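Local coordinates for protein tryptophan decarboxylase 1 (Oryza sativa subsp. japonica, PDB 6KHO) that catalyses the pyridoxal-phosphate-dependent decarboxylation of L-tryptophan to tryptamine and of 5-hydroxy-L-tryptophan to serotonin, at residues A[403-406]-A[407-411]; A[429-433]-A[434-438]; A[106-109]-A[110-114]; A[412-415]-A[416-420]; A[144-147]-A[148-152]. All blocks are in the same frame, centred on the assembly; numbering follows the deposited sequence.

Contact 1: residues A[403-406]-A[407-411]. With CA (calcium ion), chain F.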
loop_
_atom_site.group_PDB
_atom_site.type_symbol
_atom_site.label_atom_id
_atom_site.label_comp_id
_atom_site.label_asym_id
_atom_site.label_seq_id
_atom_site.Cartn_x
_atom_site.Cartn_y
_atom_site.Cartn_z
ATOM N N GLU A 403 5.951 -3.948 28.259
ATOM C CA GLU A 403 6.054 -2.791 29.150
ATOM C C GLU A 403 5.707 -1.496 28.423
ATOM O O GLU A 403 5.216 -0.553 29.048
ATOM C CB GLU A 403 7.448 -2.724 29.779
ATOM C CG GLU A 403 7.639 -1.662 30.888
ATOM C CD GLU A 403 6.401 -1.430 31.779
ATOM O OE1 GLU A 403 5.825 -2.409 32.320
ATOM O OE2 GLU A 403 6.011 -0.253 31.952
ATOM N N HIS A 404 5.923 -1.440 27.103
ATOM C CA HIS A 404 5.484 -0.292 26.312
ATOM C C HIS A 404 3.957 -0.161 26.321
ATOM O O HIS A 404 3.426 0.937 26.524
ATOM C CB HIS A 404 6.045 -0.407 24.883
ATOM C CG HIS A 404 5.128 0.097 23.803
ATOM N ND1 HIS A 404 4.925 1.440 23.563
ATOM C CD2 HIS A 404 4.396 -0.565 22.872
ATOM C CE1 HIS A 404 4.092 1.584 22.547
ATOM N NE2 HIS A 404 3.753 0.382 22.112
ATOM N N ILE A 405 3.233 -1.267 26.127
ATOM C CA ILE A 405 1.771 -1.227 26.262
ATOM C C ILE A 405 1.379 -0.755 27.659
ATOM O O ILE A 405 0.552 0.152 27.820
ATOM C CB ILE A 405 1.151 -2.606 25.959
ATOM C CG1 ILE A 405 1.420 -3.052 24.517
ATOM C CG2 ILE A 405 -0.359 -2.609 26.287
ATOM C CD1 ILE A 405 0.815 -2.153 23.464
ATOM N N ARG A 406 1.963 -1.372 28.691
ATOM C CA ARG A 406 1.515 -1.143 30.066
ATOM C C ARG A 406 1.815 0.276 30.537
ATOM O O ARG A 406 1.026 0.867 31.286
ATOM C CB ARG A 406 2.165 -2.166 30.997
ATOM C CG ARG A 406 1.697 -3.583 30.717
ATOM C CD ARG A 406 2.527 -4.642 31.430
ATOM N NE ARG A 406 1.865 -5.943 31.371
ATOM C CZ ARG A 406 2.492 -7.112 31.485
ATOM N NH1 ARG A 406 3.806 -7.155 31.667
ATOM N NH2 ARG A 406 1.803 -8.242 31.412
ATOM N N SER A 407 2.955 0.837 30.130
ATOM C CA SER A 407 3.276 2.197 30.542
ATOM C C SER A 407 2.365 3.213 29.863
ATOM O O SER A 407 2.028 4.236 30.471
ATOM C CB SER A 407 4.753 2.503 30.268
ATOM O OG SER A 407 5.065 2.354 28.894
ATOM N N ASP A 408 1.928 2.943 28.624
ATOM C CA ASP A 408 0.948 3.825 27.989
ATOM C C ASP A 408 -0.386 3.763 28.712
ATOM O O ASP A 408 -1.059 4.789 28.883
ATOM C CB ASP A 408 0.742 3.446 26.521
ATOM C CG ASP A 408 1.865 3.924 25.635
ATOM O OD1 ASP A 408 2.709 4.688 26.132
ATOM O OD2 ASP A 408 1.892 3.547 24.446
ATOM N N VAL A 409 -0.803 2.559 29.095
ATOM C CA VAL A 409 -2.071 2.397 29.795
ATOM C C VAL A 409 -2.007 3.078 31.157
ATOM O O VAL A 409 -2.966 3.731 31.589
ATOM C CB VAL A 409 -2.419 0.900 29.909
ATOM C CG1 VAL A 409 -3.481 0.671 30.964
ATOM C CG2 VAL A 409 -2.871 0.359 28.544
ATOM N N ALA A 410 -0.861 2.970 31.833
ATOM C CA ALA A 410 -0.720 3.571 33.154
ATOM C C ALA A 410 -0.732 5.095 33.077
ATOM O O ALA A 410 -1.316 5.753 33.944
ATOM C CB ALA A 410 0.555 3.058 33.825
ATOM N N MET A 411 -0.109 5.677 32.044
ATOM C CA MET A 411 -0.252 7.117 31.814
ATOM C C MET A 411 -1.708 7.491 31.569
ATOM O O MET A 411 -2.192 8.500 32.094
ATOM C CB MET A 411 0.608 7.577 30.631
ATOM C CG MET A 411 2.121 7.546 30.867
ATOM S SD MET A 411 3.031 8.625 29.721
ATOM C CE MET A 411 2.692 7.851 28.140
HETATM CA CA CA F . 4.901 5.360 25.577
HETATM O O HOH W 1 5.240 3.016 25.520
HETATM O O HOH W 2 5.596 4.967 27.642
HETATM O O HOH W 3 3.974 4.804 23.382
HETATM O O HOH W 4 4.478 7.596 24.986
HETATM O O HOH W 5 7.102 5.426 24.491
#
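D408 binds a calcium ion directly, while H404, one helical turn earlier, reaches it through water 1. D408 OD1 meets the metal at 2.4 Å, and five waters make up the other ligands. Three of those waters lead back to the helix. Water 1 donates to H404 O at 2.9 Å and makes a short contact of undecided direction with H404 ND1; water 2 donates to S407 OG; water 3 donates to D408 OD2 at 2.7 Å while lying at the edge of the H404 ring, in its plane. The imidazole and carboxylate planes stand 76° apart, with H404 CE1 3.5 Å from D408 OD2. W331 fixes both groups, its NE1 bonding D408 OD2 and its O bonding H404 NE2. All this sits in the long helix 386-420. At S407, chi1 of 59° folds the hydroxyl back over the preceding turn, where OG donates to E403 O at 2.9 Å, the carbonyl that also accepts from S407 N. An alanine here would keep the backbone bond but is likely to leave water 2 without this acceptor and E403 O without its second donor. The same W331 is also packed by I405 and V409; R406 forms a salt bridge with E310.

Contact 2: residues A[429-433]-A[434-438]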
loop_
_atom_site.group_PDB
_atom_site.type_symbol
_atom_site.label_atom_id
_atom_site.label_comp_id
_atom_site.label_asym_id
_atom_site.label_seq_id
_atom_site.Cartn_x
_atom_site.Cartn_y
_atom_site.Cartn_z
ATOM N N VAL A 429 -17.080 7.116 29.085
ATOM C CA VAL A 429 -17.190 5.657 29.047
ATOM C C VAL A 429 -16.040 5.072 29.856
ATOM O O VAL A 429 -15.050 5.762 30.136
ATOM C CB VAL A 429 -17.175 5.110 27.598
ATOM C CG1 VAL A 429 -18.352 5.641 26.786
ATOM C CG2 VAL A 429 -15.822 5.417 26.911
ATOM N N PRO A 430 -16.142 3.803 30.255
ATOM C CA PRO A 430 -14.995 3.159 30.909
ATOM C C PRO A 430 -13.805 3.106 29.962
ATOM O O PRO A 430 -13.962 2.961 28.748
ATOM C CB PRO A 430 -15.509 1.751 31.241
ATOM C CG PRO A 430 -17.003 1.855 31.191
ATOM C CD PRO A 430 -17.319 2.917 30.190
ATOM N N ARG A 431 -12.607 3.251 30.527
ATOM C CA ARG A 431 -11.368 3.225 29.751
ATOM C C ARG A 431 -10.846 1.792 29.696
ATOM O O ARG A 431 -10.527 1.206 30.734
ATOM C CB ARG A 431 -10.323 4.163 30.366
ATOM C CG ARG A 431 -8.929 4.117 29.704
ATOM C CD ARG A 431 -7.821 4.534 30.678
ATOM N NE ARG A 431 -7.877 3.740 31.902
ATOM C CZ ARG A 431 -7.470 2.476 31.997
ATOM N NH1 ARG A 431 -6.955 1.855 30.940
ATOM N NH2 ARG A 431 -7.584 1.825 33.148
ATOM N N ASN A 432 -10.769 1.224 28.487
ATOM C CA ASN A 432 -10.240 -0.127 28.316
ATOM C C ASN A 432 -8.746 -0.152 28.012
ATOM O O ASN A 432 -8.053 -1.096 28.414
ATOM C CB ASN A 432 -10.984 -0.851 27.189
ATOM C CG ASN A 432 -12.424 -1.153 27.545
ATOM O OD1 ASN A 432 -12.699 -1.666 28.623
ATOM N ND2 ASN A 432 -13.350 -0.819 26.644
ATOM N N PHE A 433 -8.236 0.856 27.308
ATOM C CA PHE A 433 -6.851 0.827 26.848
ATOM C C PHE A 433 -6.157 2.141 27.183
ATOM O O PHE A 433 -6.094 2.510 28.358
ATOM C CB PHE A 433 -6.829 0.495 25.354
ATOM C CG PHE A 433 -7.582 -0.783 25.030
ATOM C CD1 PHE A 433 -7.050 -2.020 25.375
ATOM C CD2 PHE A 433 -8.835 -0.742 24.438
ATOM C CE1 PHE A 433 -7.745 -3.193 25.105
ATOM C CE2 PHE A 433 -9.540 -1.908 24.160
ATOM C CZ PHE A 433 -8.995 -3.138 24.495
ATOM N N ALA A 434 -5.628 2.859 26.187
ATOM C CA ALA A 434 -4.890 4.089 26.461
ATOM C C ALA A 434 -5.624 5.329 25.960
ATOM O O ALA A 434 -5.007 6.392 25.809
ATOM C CB ALA A 434 -3.481 4.023 25.865
ATOM N N LEU A 435 -6.924 5.218 25.703
ATOM C CA LEU A 435 -7.748 6.339 25.275
ATOM C C LEU A 435 -8.748 6.668 26.377
ATOM O O LEU A 435 -9.432 5.774 26.893
ATOM C CB LEU A 435 -8.481 6.021 23.969
ATOM C CG LEU A 435 -9.632 6.945 23.544
ATOM C CD1 LEU A 435 -9.103 8.226 22.888
ATOM C CD2 LEU A 435 -10.590 6.215 22.615
ATOM N N VAL A 436 -8.830 7.949 26.732
ATOM C CA VAL A 436 -9.787 8.443 27.718
ATOM C C VAL A 436 -10.757 9.375 27.007
ATOM O O VAL A 436 -10.334 10.310 26.317
ATOM C CB VAL A 436 -9.085 9.173 28.877
ATOM C CG1 VAL A 436 -10.117 9.822 29.790
ATOM C CG2 VAL A 436 -8.201 8.222 29.652
ATOM N N CYS A 437 -12.053 9.126 27.172
ATOM C CA CYS A 437 -13.081 10.012 26.643
ATOM C C CYS A 437 -13.659 10.819 27.802
ATOM O O CYS A 437 -14.074 10.246 28.813
ATOM C CB CYS A 437 -14.183 9.222 25.929
ATOM S SG CYS A 437 -13.709 8.431 24.346
ATOM N N PHE A 438 -13.679 12.143 27.654
ATOM C CA PHE A 438 -14.073 13.022 28.744
ATOM C C PHE A 438 -14.740 14.258 28.162
ATOM O O PHE A 438 -14.611 14.550 26.969
ATOM C CB PHE A 438 -12.872 13.419 29.620
ATOM C CG PHE A 438 -11.965 14.443 28.988
ATOM C CD1 PHE A 438 -11.160 14.112 27.905
ATOM C CD2 PHE A 438 -11.920 15.740 29.471
ATOM C CE1 PHE A 438 -10.329 15.055 27.319
ATOM C CE2 PHE A 438 -11.086 16.689 28.890
ATOM C CZ PHE A 438 -10.292 16.347 27.813
HETATM O O HOH W 6 -12.884 7.084 28.579
HETATM O O HOH W 7 -9.260 3.190 25.932
#
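A434 leads the loop into the strand, its CB resting 3.5 Å from F433 C. Its side chain packs on W331 beside that of F433, while its N bonds the hydroxyl of Y301, a residue of the pyridoxal-phosphate pocket. The F433 ring folds back on its own loop, with N432 CB 3.4 Å above one face and offset toward the rim, and it meets the ring of H314. This is a hairpin-like connection between the antiparallel neighbours 425-427 and 435-440. Across it the aliphatic part of R431 crosses V436 obliquely, R431 CD 3.8 Å from V436 CG2, and R431 CG lies 3.3 Å from L435 O. A bend at chi3 (54°) then turns the edge of the guanidinium to the F433 peptide. There R431 NH1 donates to F433 O at 2.8 Å, in the carbonyl plane and on a lone pair, with the acceptor only 6° out of the guanidinium plane. NE is taken by a salt bridge with E416 of helix 386-420. Water 7 accepts from F433 N at 2.9 Å and from L435 N at 3.1 Å; farther along, water 6 accepts from C437 N and can perhaps donate to V429 O, beside the apolar touch of V429 CG2 on C437 CB.

Contact 3: residues A[106-109]-A[110-114]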
loop_
_atom_site.group_PDB
_atom_site.type_symbol
_atom_site.label_atom_id
_atom_site.label_comp_id
_atom_site.label_asym_id
_atom_site.label_seq_id
_atom_site.Cartn_x
_atom_site.Cartn_y
_atom_site.Cartn_z
ATOM N N SER A 106 0.735 7.235 16.169
ATOM C CA SER A 106 1.494 6.397 15.244
ATOM C C SER A 106 2.820 6.103 15.938
ATOM O O SER A 106 3.812 6.801 15.727
ATOM C CB SER A 106 1.674 7.089 13.896
ATOM O OG SER A 106 2.225 8.393 14.045
ATOM N N THR A 107 2.832 5.076 16.797
ATOM C CA THR A 107 4.019 4.824 17.605
ATOM C C THR A 107 5.142 4.291 16.721
ATOM O O THR A 107 4.905 3.649 15.694
ATOM C CB THR A 107 3.720 3.860 18.767
ATOM O OG1 THR A 107 3.388 2.539 18.291
ATOM C CG2 THR A 107 2.563 4.395 19.624
ATOM N N ASN A 108 6.376 4.615 17.095
ATOM C CA ASN A 108 7.518 4.392 16.220
ATOM C C ASN A 108 8.721 3.976 17.060
ATOM O O ASN A 108 8.705 4.053 18.295
ATOM C CB ASN A 108 7.814 5.663 15.395
ATOM C CG ASN A 108 8.353 5.360 14.010
ATOM O OD1 ASN A 108 8.678 4.214 13.684
ATOM N ND2 ASN A 108 8.456 6.402 13.181
ATOM N N SER A 109 9.784 3.543 16.379
ATOM C CA SER A 109 10.990 3.115 17.074
ATOM C C SER A 109 12.170 3.173 16.118
ATOM O O SER A 109 12.009 3.073 14.896
ATOM C CB SER A 109 10.844 1.698 17.648
ATOM O OG SER A 109 10.721 0.722 16.612
ATOM N N ALA A 110 13.365 3.327 16.695
ATOM C CA ALA A 110 14.576 3.374 15.875
ATOM C C ALA A 110 14.754 2.090 15.072
ATOM O O ALA A 110 15.164 2.135 13.906
ATOM C CB ALA A 110 15.796 3.632 16.759
ATOM N N ALA A 111 14.423 0.937 15.668
ATOM C CA ALA A 111 14.558 -0.329 14.949
ATOM C C ALA A 111 13.644 -0.380 13.728
ATOM O O ALA A 111 14.043 -0.880 12.669
ATOM C CB ALA A 111 14.260 -1.507 15.877
ATOM N N ALA A 112 12.419 0.131 13.856
ATOM C CA ALA A 112 11.477 0.065 12.743
ATOM C C ALA A 112 11.880 1.002 11.617
ATOM O O ALA A 112 11.794 0.637 10.439
ATOM C CB ALA A 112 10.058 0.395 13.215
ATOM N N ILE A 113 12.314 2.218 11.961
ATOM C CA ILE A 113 12.798 3.154 10.948
ATOM C C ILE A 113 14.030 2.591 10.247
ATOM O O ILE A 113 14.151 2.670 9.020
ATOM C CB ILE A 113 13.091 4.526 11.580
ATOM C CG1 ILE A 113 11.802 5.133 12.146
ATOM C CG2 ILE A 113 13.689 5.452 10.543
ATOM C CD1 ILE A 113 12.061 6.237 13.186
ATOM N N ALA A 114 14.953 2.003 11.017
ATOM C CA ALA A 114 16.129 1.357 10.437
ATOM C C ALA A 114 15.728 0.254 9.471
ATOM O O ALA A 114 16.241 0.175 8.344
ATOM C CB ALA A 114 17.020 0.791 11.551
#
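N108 and I113 cross at about a right angle, the amide of the first lying against the CG1-CD1 arm of the second. N108 OD1 comes within 3.6 Å of I113 CG1, and N108 ND2 lies equally far from I113 CD1. A weak bond from S109 N to OD1 helps hold the amide in this pose, while ND2 bonds S120 O of the second subunit, so its rotation is set from both ends. Beyond the amide, I113 CG1 also rests 3.4 Å from S109 O, which accepts from I113 N at 3.1 Å in an almost straight bond (172° at the hydrogen). S109 faces the helix differently. Its chi1 of 66° brings OG over the first turn, where it accepts from A112 N at 3.3 Å and touches A112 CB at 3.5 Å. The same hydroxyl bonds M333 O, so OG has a partner inside the helix and another outside it. Y396, from helix 386-420, bonds A111 N with its own hydroxyl, and A110 makes backbone bonds to the second subunit. Ahead of the cap, T107 pairs through its backbone with K330, the lysine that carries the cofactor in the enzyme but is not linked to it here. Serine here is a classical N-cap: its side chain bonds the amide three residues on, at the start of helix 110-122, which lies against the other subunit of the dimer.

Contact 4: residues A[412-415]-A[416-420]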
loop_
_atom_site.group_PDB
_atom_site.type_symbol
_atom_site.label_atom_id
_atom_site.label_comp_id
_atom_site.label_asym_id
_atom_site.label_seq_id
_atom_site.Cartn_x
_atom_site.Cartn_y
_atom_site.Cartn_z
ATOM N N ALA A 412 -2.421 6.703 30.756
ATOM C CA ALA A 412 -3.843 6.967 30.530
ATOM C C ALA A 412 -4.638 6.882 31.829
ATOM O O ALA A 412 -5.586 7.650 32.033
ATOM C CB ALA A 412 -4.410 5.990 29.499
ATOM N N LYS A 413 -4.274 5.954 32.715
ATOM C CA LYS A 413 -4.976 5.848 33.989
ATOM C C LYS A 413 -4.708 7.065 34.865
ATOM O O LYS A 413 -5.607 7.519 35.581
ATOM C CB LYS A 413 -4.579 4.563 34.716
ATOM C CG LYS A 413 -5.651 4.049 35.666
ATOM C CD LYS A 413 -5.109 3.012 36.637
ATOM C CE LYS A 413 -6.120 2.718 37.746
ATOM N NZ LYS A 413 -6.468 3.943 38.528
ATOM N N VAL A 414 -3.488 7.609 34.814
ATOM C CA VAL A 414 -3.195 8.861 35.506
ATOM C C VAL A 414 -4.133 9.963 35.024
ATOM O O VAL A 414 -4.748 10.674 35.828
ATOM C CB VAL A 414 -1.714 9.244 35.314
ATOM C CG1 VAL A 414 -1.490 10.715 35.604
ATOM C CG2 VAL A 414 -0.816 8.391 36.212
ATOM N N PHE A 415 -4.283 10.100 33.703
ATOM C CA PHE A 415 -5.135 11.156 33.161
ATOM C C PHE A 415 -6.604 10.933 33.513
ATOM O O PHE A 415 -7.331 11.896 33.794
ATOM C CB PHE A 415 -4.968 11.240 31.645
ATOM C CG PHE A 415 -5.767 12.343 31.004
ATOM C CD1 PHE A 415 -5.236 13.611 30.878
ATOM C CD2 PHE A 415 -7.037 12.102 30.502
ATOM C CE1 PHE A 415 -5.951 14.622 30.276
ATOM C CE2 PHE A 415 -7.768 13.114 29.898
ATOM C CZ PHE A 415 -7.226 14.375 29.787
ATOM N N GLU A 416 -7.064 9.678 33.473
ATOM C CA GLU A 416 -8.463 9.381 33.779
ATOM C C GLU A 416 -8.796 9.741 35.225
ATOM O O GLU A 416 -9.832 10.355 35.504
ATOM C CB GLU A 416 -8.754 7.902 33.509
ATOM C CG GLU A 416 -10.167 7.467 33.905
ATOM C CD GLU A 416 -10.302 5.966 34.097
ATOM O OE1 GLU A 416 -9.340 5.223 33.801
ATOM O OE2 GLU A 416 -11.378 5.523 34.549
ATOM N N ASP A 417 -7.915 9.373 36.157
ATOM C CA ASP A 417 -8.127 9.693 37.563
ATOM C C ASP A 417 -7.994 11.185 37.841
ATOM O O ASP A 417 -8.568 11.673 38.821
ATOM C CB ASP A 417 -7.161 8.882 38.424
ATOM C CG ASP A 417 -7.470 7.386 38.380
ATOM O OD1 ASP A 417 -8.562 7.020 37.883
ATOM O OD2 ASP A 417 -6.632 6.576 38.835
ATOM N N LEU A 418 -7.272 11.921 36.996
ATOM C CA LEU A 418 -7.257 13.372 37.132
ATOM C C LEU A 418 -8.580 13.974 36.673
ATOM O O LEU A 418 -9.095 14.901 37.311
ATOM C CB LEU A 418 -6.085 13.966 36.353
ATOM C CG LEU A 418 -4.689 13.745 36.943
ATOM C CD1 LEU A 418 -3.629 14.109 35.912
ATOM C CD2 LEU A 418 -4.473 14.541 38.228
ATOM N N VAL A 419 -9.153 13.459 35.579
ATOM C CA VAL A 419 -10.460 13.933 35.131
ATOM C C VAL A 419 -11.521 13.648 36.186
ATOM O O VAL A 419 -12.420 14.468 36.420
ATOM C CB VAL A 419 -10.844 13.301 33.779
ATOM C CG1 VAL A 419 -12.294 13.625 33.434
ATOM C CG2 VAL A 419 -9.928 13.795 32.673
ATOM N N ARG A 420 -11.428 12.490 36.848
ATOM C CA ARG A 420 -12.436 12.090 37.822
ATOM C C ARG A 420 -12.368 12.912 39.107
ATOM O O ARG A 420 -13.373 13.002 39.821
ATOM C CB ARG A 420 -12.300 10.592 38.132
ATOM C CG ARG A 420 -12.780 9.665 37.006
ATOM C CD ARG A 420 -12.683 8.198 37.413
ATOM N NE ARG A 420 -12.876 7.288 36.281
ATOM C CZ ARG A 420 -14.062 6.971 35.771
ATOM N NH1 ARG A 420 -15.168 7.490 36.291
ATOM N NH2 ARG A 420 -14.150 6.134 34.744
#
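K413 and D417 form a salt bridge one turn apart on the outer side of the helix, NZ reaching OD2 at 2.7 Å. The lysine runs out extended and bends only at its last torsion (chi4 -59°), which turns the ammonium forward along the helix to the carboxylate. On the neighbouring stripe R420 grips E416 side-on, NE at 2.9 Å and NH2 at 2.8 Å both ending on OE2. The acceptor lies almost in the guanidinium plane and is approached on its anti side, somewhat out of the carboxylate plane. With OE1 committed to R431, E416 holds one arginine by each oxygen, and this probably favours its charged form. Replacing this glutamate by an alanine is likely to leave both arginines without their anionic mate and the R420 guanidinium free to turn. Away from the charges, F415 and V419 cross at a slant, ring atom CE2 of F415 3.6 Å from CG2 of V419. V414 and L418 point the same way side by side, V414 CG1 to L418 CD1 being 4.0 Å. The F415 ring is stacked on F486 and meets F438 edge-to-face, while L418 and V419 pack on W502 of helix 495-513. The result is an amphipathic helix with salt bridges between residues four apart on one flank, its apolar side laid on helix 495-513 and the antiparallel sheet of the small C-terminal domain, as in other fold-type I pyridoxal-phosphate enzymes.

Contact 5: residues A[144-147]-A[148-152]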
loop_
_atom_site.group_PDB
_atom_site.type_symbol
_atom_site.label_atom_id
_atom_site.label_comp_id
_atom_site.label_asym_id
_atom_site.label_seq_id
_atom_site.Cartn_x
_atom_site.Cartn_y
_atom_site.Cartn_z
ATOM N N ASP A 144 4.311 -15.094 12.315
ATOM C CA ASP A 144 4.260 -16.181 13.284
ATOM C C ASP A 144 4.692 -15.715 14.670
ATOM O O ASP A 144 4.054 -16.056 15.672
ATOM C CB ASP A 144 5.138 -17.329 12.802
ATOM C CG ASP A 144 4.822 -18.619 13.507
ATOM O OD1 ASP A 144 5.410 -18.878 14.581
ATOM O OD2 ASP A 144 3.961 -19.353 12.998
ATOM N N TRP A 145 5.796 -14.959 14.751
ATOM C CA TRP A 145 6.234 -14.422 16.036
ATOM C C TRP A 145 5.150 -13.567 16.674
ATOM O O TRP A 145 4.890 -13.677 17.875
ATOM C CB TRP A 145 7.499 -13.577 15.868
ATOM C CG TRP A 145 8.793 -14.312 15.710
ATOM C CD1 TRP A 145 8.983 -15.637 15.414
ATOM C CD2 TRP A 145 10.101 -13.733 15.820
ATOM N NE1 TRP A 145 10.334 -15.910 15.336
ATOM C CE2 TRP A 145 11.037 -14.758 15.587
ATOM C CE3 TRP A 145 10.565 -12.444 16.102
ATOM C CZ2 TRP A 145 12.418 -14.530 15.626
ATOM C CZ3 TRP A 145 11.928 -12.219 16.145
ATOM C CH2 TRP A 145 12.841 -13.257 15.902
ATOM N N LEU A 146 4.549 -12.661 15.896
ATOM C CA LEU A 146 3.489 -11.804 16.439
ATOM C C LEU A 146 2.278 -12.627 16.879
ATOM O O LEU A 146 1.663 -12.343 17.919
ATOM C CB LEU A 146 3.073 -10.762 15.395
ATOM C CG LEU A 146 1.894 -9.855 15.784
ATOM C CD1 LEU A 146 2.202 -9.060 17.067
ATOM C CD2 LEU A 146 1.563 -8.908 14.626
ATOM N N ALA A 147 1.916 -13.645 16.094
ATOM C CA ALA A 147 0.827 -14.528 16.498
ATOM C C ALA A 147 1.140 -15.213 17.827
ATOM O O ALA A 147 0.240 -15.433 18.647
ATOM C CB ALA A 147 0.550 -15.559 15.400
ATOM N N GLN A 148 2.412 -15.549 18.064
ATOM C CA GLN A 148 2.793 -16.129 19.353
ATOM C C GLN A 148 2.648 -15.114 20.478
ATOM O O GLN A 148 2.122 -15.439 21.548
ATOM C CB GLN A 148 4.227 -16.655 19.313
ATOM C CG GLN A 148 4.442 -17.856 18.415
ATOM C CD GLN A 148 5.897 -18.277 18.363
ATOM O OE1 GLN A 148 6.543 -18.441 19.397
ATOM N NE2 GLN A 148 6.427 -18.442 17.153
ATOM N N MET A 149 3.113 -13.876 20.262
ATOM C CA MET A 149 2.931 -12.834 21.275
ATOM C C MET A 149 1.452 -12.627 21.597
ATOM O O MET A 149 1.078 -12.461 22.767
ATOM C CB MET A 149 3.555 -11.516 20.808
ATOM C CG MET A 149 5.053 -11.574 20.539
ATOM S SD MET A 149 5.842 -9.953 20.654
ATOM C CE MET A 149 4.937 -8.997 19.430
ATOM N N LEU A 150 0.601 -12.618 20.572
ATOM C CA LEU A 150 -0.834 -12.425 20.751
ATOM C C LEU A 150 -1.530 -13.664 21.280
ATOM O O LEU A 150 -2.728 -13.603 21.584
ATOM C CB LEU A 150 -1.495 -12.040 19.427
ATOM C CG LEU A 150 -1.113 -10.696 18.815
ATOM C CD1 LEU A 150 -1.651 -10.600 17.388
ATOM C CD2 LEU A 150 -1.664 -9.584 19.676
ATOM N N ASN A 151 -0.824 -14.786 21.359
ATOM C CA ASN A 151 -1.431 -16.052 21.736
ATOM C C ASN A 151 -2.614 -16.393 20.839
ATOM O O ASN A 151 -3.644 -16.888 21.303
ATOM C CB ASN A 151 -1.851 -16.037 23.199
ATOM C CG ASN A 151 -0.948 -16.859 24.033
ATOM O OD1 ASN A 151 -1.060 -18.084 24.051
ATOM N ND2 ASN A 151 0.003 -16.210 24.692
ATOM N N LEU A 152 -2.476 -16.125 19.542
ATOM C CA LEU A 152 -3.500 -16.583 18.619
ATOM C C LEU A 152 -3.563 -18.111 18.633
ATOM O O LEU A 152 -2.541 -18.775 18.815
ATOM C CB LEU A 152 -3.227 -16.090 17.202
ATOM C CG LEU A 152 -3.339 -14.583 16.961
ATOM C CD1 LEU A 152 -3.240 -14.303 15.470
ATOM C CD2 LEU A 152 -4.652 -14.026 17.506
#
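The indole of W145 and the amide of Q148 approach obliquely, their planes 77° apart and W145 CD1 4.2 Å from Q148 NE2. The same amide stands 76° from the carboxylate of D144, and its NE2 donates to D144 OD1 at 2.8 Å, nearly along the C-O axis of the acceptor, which lies close to the amide plane. A chi1 of -163° at D144 carries the carboxylate out to where the extended glutamine reaches it. Both flat groups also face the second subunit: Q148 NE2 bonds A68 O there and W145 NE1 bonds R67 O. Within the chain, the W145 ring meets that of W390 at a slant.

L146 points to another side of the helix. Its CD1 touches M149 CE at 3.6 Å, the two side chains crossing at about a right angle, and its CG lies 4.0 Å from L150 CD1. These chains settle against M326 and C340 of the large sheet and M393 of helix 386-420. The helix closes in a Schellman motif at N151, whose phi is positive: L152 N donates to A147 O at 2.9 Å and N151 N to Q148 O at 3.0 Å. The turn also lets L152 fold back, its CD1 4.0 Å from A147 CB. R312 binds L150 O and N151 O, so a positive charge meets the carbonyl end of the helix and probably steadies it. At Q148 one amide nitrogen serves two acceptors, a probably negative carboxylate of its own helix and a neutral carbonyl across the dimer interface, and so links the helix to the second subunit.

Contacts 1 and 4 follow one another on helix 386-420, their centres 14 Å apart, and contact 2 packs against both. R431 is the shared piece: its NE meets E416 OE1 at 2.8 Å, and its NH1 lies 3.7 Å from V409 CG1. W331, next to K330 (the cofactor-carrying lysine, not linked here), touches both contact 1 and contact 2; the H404 side chain is about 9 Å from that of K330. In contact 2 the L435 side chain is about 4 Å from that of F104, which binds serotonin, and about 9 Å from the cofactor. Contacts 3 and 5, centres 20 Å apart, both border the second subunit; contact 3 comes within about 4 Å of contact 1.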